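Local coordinates for protein glycosyl hydrolase (Streptomyces cattleya, PDB 7LR8) that probably hydrolyses the Manβ1-4GlcNAc linkage of N-glycan core fragments, as a family GH5_18 glycoside hydrolase of a soil actinobacterium, at residues 221-231 and 242-253. The protein carries 1 engineered substitution. Residues are numbered along the deposited sequence; the frame is centred on the assembly and turned at random.
Sequences TAVHSWVFNGT and TAQHAAYLVELA. With BMA (beta-D-mannopyranose), chain D; NAG (2-acetamido-2-deoxy-beta-D-glucopyranose), chain C.
H245 of helix 242-253 meets S225, V227, N229 and T231 around the bend that follows strand 221-225. Its CB packs on V227 CG1 at 3.8 Å; CG then stands anti to the backbone N (chi1 -177°), which carries the imidazole toward the strand end. ND1 shares a hydrogen bond of 2.7 Å with S225 OG, which lies at the ring edge near its plane, while CD2 approaches T231 OG1 at 3.2 Å. NE2 comes within 3.0 Å of N229 ND2, the amide and ring planes 71° apart, and CE1 lies near the same nitrogen, itself hydrogen-bonded to D199 OD2. N229 OD1 takes T231 OG1 on an in-plane lone pair and T231 N in an Asx turn, which holds the amide in place. S225 CB packs on A246 CB, L249 CD1 touches H224 O, and V223 CG1 meets A253 CB at 4.0 Å. The other face of the strand end serves the sugar: BMA O5 lies 3.3 Å above one face of the W226 indole, toward its rim, NAG C6 comes near CD1, and NE1 is hydrogen-bonded to E268 OE1. With an alanine in place of W226, the mannose would probably lose this support and E268 OE1 its N-H partner. The strand and helix run antiparallel (163°), a β/α unit of the (β/α)8 barrel of GH5 enzymes, with the glycan pocket at the strand's C-terminal end.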
ATOM      1  N   THR B 221      -3.520  -5.849 -29.787  1.00 17.21           N
ATOM      2  CA  THR B 221      -2.220  -5.475 -29.236  1.00 20.97           C
ATOM      3  C   THR B 221      -2.292  -4.049 -28.711  1.00 22.52           C
ATOM      4  O   THR B 221      -2.705  -3.140 -29.438  1.00 24.02           O
ATOM      5  CB  THR B 221      -1.117  -5.572 -30.292  1.00 21.48           C
ATOM      6  OG1 THR B 221      -1.128  -6.871 -30.885  1.00 20.75           O
ATOM      7  CG2 THR B 221       0.245  -5.312 -29.667  1.00 21.47           C
ATOM      8  N   ALA B 222      -1.885  -3.846 -27.462  1.00 17.53           N
ATOM      9  CA  ALA B 222      -1.851  -2.511 -26.886  1.00 20.41           C
ATOM     10  C   ALA B 222      -0.413  -2.019 -26.841  1.00 21.22           C
ATOM     11  O   ALA B 222       0.479  -2.746 -26.393  1.00 23.87           O
ATOM     12  CB  ALA B 222      -2.465  -2.500 -25.487  1.00 20.08           C
ATOM     13  N   VAL B 223      -0.183  -0.805 -27.329  1.00 20.00           N
ATOM     14  CA  VAL B 223       1.123  -0.163 -27.219  1.00 21.19           C
ATOM     15  C   VAL B 223       0.954   1.174 -26.510  1.00 18.19           C
ATOM     16  O   VAL B 223      -0.069   1.860 -26.656  1.00 17.77           O
ATOM     17  CB  VAL B 223       1.805   0.034 -28.593  1.00 22.04           C
ATOM     18  CG1 VAL B 223       2.156  -1.323 -29.208  1.00 24.24           C
ATOM     19  CG2 VAL B 223       0.917   0.835 -29.522  1.00 19.10           C
ATOM     20  N   HIS B 224       1.975   1.533 -25.728  1.00 17.50           N
ATOM     21  CA  HIS B 224       2.026   2.784 -24.980  1.00 18.50           C
ATOM     22  C   HIS B 224       3.271   3.538 -25.435  1.00 17.72           C
ATOM     23  O   HIS B 224       4.390   3.069 -25.200  1.00 19.33           O
ATOM     24  CB  HIS B 224       2.099   2.524 -23.472  1.00 20.37           C
ATOM     25  CG  HIS B 224       0.931   1.767 -22.913  1.00 16.62           C
ATOM     26  ND1 HIS B 224       1.000   1.096 -21.709  1.00 20.37           N
ATOM     27  CD2 HIS B 224      -0.332   1.587 -23.372  1.00 17.57           C
ATOM     28  CE1 HIS B 224      -0.169   0.536 -21.449  1.00 19.67           C
ATOM     29  NE2 HIS B 224      -0.992   0.810 -22.448  1.00 18.01           N
ATOM     30  N   SER B 225       3.084   4.704 -26.072  1.00 18.08           N
ATOM     31  CA  SER B 225       4.182   5.407 -26.739  1.00 17.25           C
ATOM     32  C   SER B 225       4.638   6.612 -25.918  1.00 17.28           C
ATOM     33  O   SER B 225       3.898   7.594 -25.779  1.00 16.63           O
ATOM     34  CB  SER B 225       3.764   5.856 -28.133  1.00 18.01           C
ATOM     35  OG  SER B 225       4.849   6.528 -28.749  1.00 18.12           O
ATOM     36  N   TRP B 226       5.875   6.560 -25.427  1.00 15.53           N
ATOM     37  CA  TRP B 226       6.398   7.578 -24.515  1.00 16.49           C
ATOM     38  C   TRP B 226       7.810   7.949 -24.933  1.00 19.95           C
ATOM     39  O   TRP B 226       8.751   7.175 -24.710  1.00 20.68           O
ATOM     40  CB  TRP B 226       6.363   7.075 -23.070  1.00 18.40           C
ATOM     41  CG  TRP B 226       4.972   7.015 -22.567  1.00 17.95           C
ATOM     42  CD1 TRP B 226       4.198   5.898 -22.400  1.00 18.12           C
ATOM     43  CD2 TRP B 226       4.162   8.127 -22.198  1.00 18.92           C
ATOM     44  NE1 TRP B 226       2.956   6.253 -21.923  1.00 20.27           N
ATOM     45  CE2 TRP B 226       2.901   7.621 -21.817  1.00 18.53           C
ATOM     46  CE3 TRP B 226       4.368   9.507 -22.183  1.00 20.03           C
ATOM     47  CZ2 TRP B 226       1.870   8.450 -21.380  1.00 19.06           C
ATOM     48  CZ3 TRP B 226       3.337  10.336 -21.753  1.00 20.29           C
ATOM     49  CH2 TRP B 226       2.105   9.808 -21.369  1.00 20.04           C
ATOM     50  N   VAL B 227       7.966   9.151 -25.509  1.00 18.38           N
ATOM     51  CA  VAL B 227       9.244   9.542 -26.107  1.00 19.00           C
ATOM     52  C   VAL B 227      10.289   9.978 -25.089  1.00 20.97           C
ATOM     53  O   VAL B 227      11.402  10.339 -25.491  1.00 23.39           O
ATOM     54  CB  VAL B 227       9.035  10.644 -27.170  1.00 19.82           C
ATOM     55  CG1 VAL B 227       8.155  10.118 -28.298  1.00 20.40           C
ATOM     56  CG2 VAL B 227       8.438  11.903 -26.570  1.00 20.95           C
ATOM     57  N   PHE B 228       9.988   9.935 -23.784  1.00 19.94           N
ATOM     58  CA  PHE B 228      11.043  10.096 -22.790  1.00 21.69           C
ATOM     59  C   PHE B 228      11.844   8.812 -22.587  1.00 21.36           C
ATOM     60  O   PHE B 228      12.722   8.767 -21.716  1.00 22.82           O
ATOM     61  CB  PHE B 228      10.478  10.588 -21.443  1.00 22.22           C
ATOM     62  CG  PHE B 228       9.363   9.740 -20.870  1.00 25.46           C
ATOM     63  CD1 PHE B 228       9.539   8.386 -20.608  1.00 24.14           C
ATOM     64  CD2 PHE B 228       8.144  10.319 -20.557  1.00 26.79           C
ATOM     65  CE1 PHE B 228       8.509   7.622 -20.074  1.00 26.58           C
ATOM     66  CE2 PHE B 228       7.115   9.567 -20.030  1.00 26.57           C
ATOM     67  CZ  PHE B 228       7.298   8.213 -19.777  1.00 26.23           C
ATOM     68  N   ASN B 229      11.573   7.787 -23.386  1.00 22.88           N
ATOM     69  CA  ASN B 229      12.219   6.486 -23.285  1.00 23.99           C
ATOM     70  C   ASN B 229      13.597   6.445 -23.942  1.00 26.92           C
ATOM     71  O   ASN B 229      14.099   5.347 -24.218  1.00 24.68           O
ATOM     72  CB  ASN B 229      11.316   5.423 -23.911  1.00 22.28           C
ATOM     73  CG  ASN B 229      11.155   5.597 -25.408  1.00 23.20           C
ATOM     74  OD1 ASN B 229      11.750   6.499 -26.026  1.00 22.42           O
ATOM     75  ND2 ASN B 229      10.344   4.739 -26.008  1.00 19.62           N
ATOM     76  N   GLY B 230      14.186   7.603 -24.247  1.00 23.11           N
ATOM     77  CA  GLY B 230      15.428   7.691 -24.986  1.00 25.11           C
ATOM     78  C   GLY B 230      15.267   8.260 -26.378  1.00 25.82           C
ATOM     79  O   GLY B 230      16.262   8.679 -26.983  1.00 26.44           O
ATOM     80  N   THR B 231      14.037   8.289 -26.899  1.00 23.12           N
ATOM     81  CA  THR B 231      13.822   8.774 -28.256  1.00 23.81           C
ATOM     82  C   THR B 231      14.102  10.262 -28.356  1.00 26.87           C
ATOM     83  O   THR B 231      14.902  10.699 -29.193  1.00 23.58           O
ATOM     84  CB  THR B 231      12.392   8.483 -28.705  1.00 19.70           C
ATOM     85  OG1 THR B 231      12.155   7.063 -28.702  1.00 20.35           O
ATOM     86  CG2 THR B 231      12.185   9.047 -30.102  1.00 23.38           C
ATOM     87  N   THR B 242      10.953  11.362 -32.983  1.00 22.67           N
ATOM     88  CA  THR B 242      10.069  11.692 -31.873  1.00 21.30           C
ATOM     89  C   THR B 242       8.618  11.781 -32.340  1.00 20.95           C
ATOM     90  O   THR B 242       7.713  11.302 -31.649  1.00 21.64           O
ATOM     91  CB  THR B 242      10.532  12.989 -31.215  1.00 26.34           C
ATOM     92  OG1 THR B 242      11.782  12.751 -30.552  1.00 25.52           O
ATOM     93  CG2 THR B 242       9.523  13.476 -30.193  1.00 23.42           C
ATOM     94  N   ALA B 243       8.387  12.336 -33.534  1.00 21.71           N
ATOM     95  CA  ALA B 243       7.022  12.481 -34.046  1.00 22.65           C
ATOM     96  C   ALA B 243       6.435  11.152 -34.503  1.00 25.01           C
ATOM     97  O   ALA B 243       5.210  10.985 -34.509  1.00 23.58           O
ATOM     98  CB  ALA B 243       6.991  13.474 -35.206  1.00 26.59           C
ATOM     99  N   GLN B 244       7.277  10.220 -34.929  1.00 20.32           N
ATOM    100  CA  GLN B 244       6.816   8.970 -35.505  1.00 19.56           C
ATOM    101  C   GLN B 244       6.891   7.813 -34.518  1.00 22.40           C
ATOM    102  O   GLN B 244       6.618   6.669 -34.895  1.00 21.87           O
ATOM    103  CB  GLN B 244       7.641   8.653 -36.760  1.00 24.82           C
ATOM    104  CG  GLN B 244       7.420   9.624 -37.939  1.00 22.33           C
ATOM    105  CD  GLN B 244       6.177   9.278 -38.736  1.00 23.35           C
ATOM    106  OE1 GLN B 244       5.657   8.164 -38.646  1.00 29.84           O
ATOM    107  NE2 GLN B 244       5.705  10.225 -39.533  1.00 33.93           N
ATOM    108  N   HIS B 245       7.258   8.077 -33.264  1.00 17.91           N
ATOM    109  CA  HIS B 245       7.499   6.972 -32.348  1.00 17.38           C
ATOM    110  C   HIS B 245       6.243   6.131 -32.144  1.00 20.23           C
ATOM    111  O   HIS B 245       6.316   4.897 -32.092  1.00 18.75           O
ATOM    112  CB  HIS B 245       8.033   7.497 -31.012  1.00 17.86           C
ATOM    113  CG  HIS B 245       8.367   6.405 -30.042  1.00 19.46           C
ATOM    114  ND1 HIS B 245       7.429   5.839 -29.199  1.00 18.73           N
ATOM    115  CD2 HIS B 245       9.522   5.732 -29.828  1.00 20.25           C
ATOM    116  CE1 HIS B 245       8.003   4.885 -28.488  1.00 19.81           C
ATOM    117  NE2 HIS B 245       9.268   4.791 -28.859  1.00 18.34           N
ATOM    118  N   ALA B 246       5.081   6.769 -32.040  1.00 21.46           N
ATOM    119  CA  ALA B 246       3.865   5.997 -31.800  1.00 19.09           C
ATOM    120  C   ALA B 246       3.478   5.167 -33.023  1.00 20.81           C
ATOM    121  O   ALA B 246       3.060   4.010 -32.883  1.00 21.30           O
ATOM    122  CB  ALA B 246       2.727   6.925 -31.380  1.00 18.21           C
ATOM    123  N   ALA B 247       3.600   5.737 -34.230  1.00 22.00           N
ATOM    124  CA  ALA B 247       3.368   4.962 -35.447  1.00 21.66           C
ATOM    125  C   ALA B 247       4.361   3.811 -35.560  1.00 23.13           C
ATOM    126  O   ALA B 247       4.022   2.726 -36.043  1.00 21.22           O
ATOM    127  CB  ALA B 247       3.459   5.871 -36.680  1.00 19.07           C
ATOM    128  N   TYR B 248       5.601   4.031 -35.125  1.00 17.15           N
ATOM    129  CA  TYR B 248       6.579   2.946 -35.109  1.00 20.72           C
ATOM    130  C   TYR B 248       6.117   1.781 -34.241  1.00 21.43           C
ATOM    131  O   TYR B 248       6.213   0.616 -34.643  1.00 22.48           O
ATOM    132  CB  TYR B 248       7.908   3.463 -34.590  1.00 23.59           C
ATOM    133  CG  TYR B 248       8.933   2.386 -34.317  1.00 20.06           C
ATOM    134  CD1 TYR B 248       9.330   1.510 -35.318  1.00 21.62           C
ATOM    135  CD2 TYR B 248       9.545   2.287 -33.080  1.00 21.06           C
ATOM    136  CE1 TYR B 248      10.291   0.537 -35.081  1.00 19.70           C
ATOM    137  CE2 TYR B 248      10.513   1.328 -32.836  1.00 20.44           C
ATOM    138  CZ  TYR B 248      10.881   0.459 -33.836  1.00 23.90           C
ATOM    139  OH  TYR B 248      11.847  -0.493 -33.593  1.00 24.30           O
ATOM    140  N   LEU B 249       5.679   2.067 -33.015  1.00 20.35           N
ATOM    141  CA  LEU B 249       5.257   0.972 -32.144  1.00 19.79           C
ATOM    142  C   LEU B 249       4.077   0.229 -32.755  1.00 20.41           C
ATOM    143  O   LEU B 249       3.985  -1.002 -32.651  1.00 21.52           O
ATOM    144  CB  LEU B 249       4.906   1.495 -30.752  1.00 22.41           C
ATOM    145  CG  LEU B 249       6.047   1.823 -29.793  1.00 25.22           C
ATOM    146  CD1 LEU B 249       5.458   2.201 -28.442  1.00 26.51           C
ATOM    147  CD2 LEU B 249       7.019   0.650 -29.662  1.00 26.59           C
ATOM    148  N   VAL B 250       3.172   0.963 -33.408  1.00 21.06           N
ATOM    149  CA  VAL B 250       2.022   0.340 -34.060  1.00 20.98           C
ATOM    150  C   VAL B 250       2.489  -0.650 -35.117  1.00 22.88           C
ATOM    151  O   VAL B 250       2.062  -1.810 -35.137  1.00 24.75           O
ATOM    152  CB  VAL B 250       1.100   1.419 -34.662  1.00 19.51           C
ATOM    153  CG1 VAL B 250       0.098   0.811 -35.662  1.00 22.32           C
ATOM    154  CG2 VAL B 250       0.374   2.185 -33.558  1.00 22.26           C
ATOM    155  N   GLU B 251       3.377  -0.208 -36.012  1.00 20.05           N
ATOM    156  CA  GLU B 251       3.803  -1.078 -37.103  1.00 18.81           C
ATOM    157  C   GLU B 251       4.752  -2.167 -36.614  1.00 23.84           C
ATOM    158  O   GLU B 251       4.776  -3.263 -37.182  1.00 22.83           O
ATOM    159  CB  GLU B 251       4.448  -0.254 -38.220  1.00 20.55           C
ATOM    160  CG  GLU B 251       3.461   0.662 -38.921  1.00 24.38           C
ATOM    161  CD  GLU B 251       2.279  -0.097 -39.478  1.00 25.91           C
ATOM    162  OE1 GLU B 251       2.508  -1.118 -40.165  1.00 24.90           O
ATOM    163  OE2 GLU B 251       1.124   0.329 -39.235  1.00 26.46           O
ATOM    164  N   LEU B 252       5.539  -1.881 -35.573  1.00 20.89           N
ATOM    165  CA  LEU B 252       6.419  -2.900 -35.013  1.00 22.05           C
ATOM    166  C   LEU B 252       5.613  -4.037 -34.407  1.00 22.32           C
ATOM    167  O   LEU B 252       5.931  -5.215 -34.614  1.00 22.19           O
ATOM    168  CB  LEU B 252       7.331  -2.278 -33.952  1.00 21.52           C
ATOM    169  CG  LEU B 252       8.290  -3.212 -33.210  1.00 23.39           C
ATOM    170  CD1 LEU B 252       9.283  -3.814 -34.188  1.00 25.83           C
ATOM    171  CD2 LEU B 252       9.019  -2.466 -32.103  1.00 20.68           C
ATOM    172  N   ALA B 253       4.561  -3.694 -33.659  1.00 21.38           N
ATOM    173  CA  ALA B 253       3.775  -4.702 -32.954  1.00 22.75           C
ATOM    174  C   ALA B 253       3.136  -5.689 -33.924  1.00 21.89           C
ATOM    175  O   ALA B 253       2.913  -6.856 -33.573  1.00 22.73           O
ATOM    176  CB  ALA B 253       2.709  -4.016 -32.098  1.00 24.11           C
TER
HETATM  177  C1  BMA D   2       2.841   5.319 -18.276  1.00 29.52           C
HETATM  178  C2  BMA D   2       1.415   5.377 -17.640  1.00 34.24           C
HETATM  179  C3  BMA D   2       1.502   6.107 -16.315  1.00 23.19           C
HETATM  180  C4  BMA D   2       2.348   7.444 -16.473  1.00 19.39           C
HETATM  181  C5  BMA D   2       2.656   7.745 -17.967  1.00 24.61           C
HETATM  182  C6  BMA D   2       3.547   8.951 -18.167  1.00 17.73           C
HETATM  183  O2  BMA D   2       0.881   4.080 -17.424  1.00 26.54           O
HETATM  184  O3  BMA D   2       2.006   5.229 -15.277  1.00 29.37           O
HETATM  185  O4  BMA D   2       1.605   8.497 -15.925  1.00 21.43           O
HETATM  186  O5  BMA D   2       3.370   6.638 -18.547  1.00 27.47           O
HETATM  187  O6  BMA D   2       4.804   8.673 -17.505  1.00 27.13           O
HETATM  188  C1  NAG C   1       7.887   4.231 -16.983  1.00 38.13           C
HETATM  189  C2  NAG C   1       7.131   4.871 -15.819  1.00 40.71           C
HETATM  190  C3  NAG C   1       5.626   4.589 -15.938  1.00 30.03           C
HETATM  191  C4  NAG C   1       5.101   4.959 -17.324  1.00 30.50           C
HETATM  192  C5  NAG C   1       5.960   4.247 -18.371  1.00 34.14           C
HETATM  193  C6  NAG C   1       5.596   4.537 -19.806  1.00 31.73           C
HETATM  194  C7  NAG C   1       8.008   5.162 -13.534  1.00 40.71           C
HETATM  195  C8  NAG C   1       8.537   4.458 -12.314  1.00 26.05           C
HETATM  196  N2  NAG C   1       7.649   4.374 -14.554  1.00 45.91           N
HETATM  197  O1  NAG C   1       9.221   4.612 -16.916  1.00 33.50           O
HETATM  198  O3  NAG C   1       4.917   5.303 -14.933  1.00 21.49           O
HETATM  199  O4  NAG C   1       3.731   4.564 -17.401  1.00 26.35           O
HETATM  200  O5  NAG C   1       7.323   4.660 -18.214  1.00 37.81           O
HETATM  201  O6  NAG C   1       6.340   3.712 -20.692  1.00 32.44           O
HETATM  202  O7  NAG C   1       7.903   6.387 -13.586  1.00 37.21           O
HETATM  203  O   HOH W   1       0.107  -7.062 -33.169  1.00 22.75           O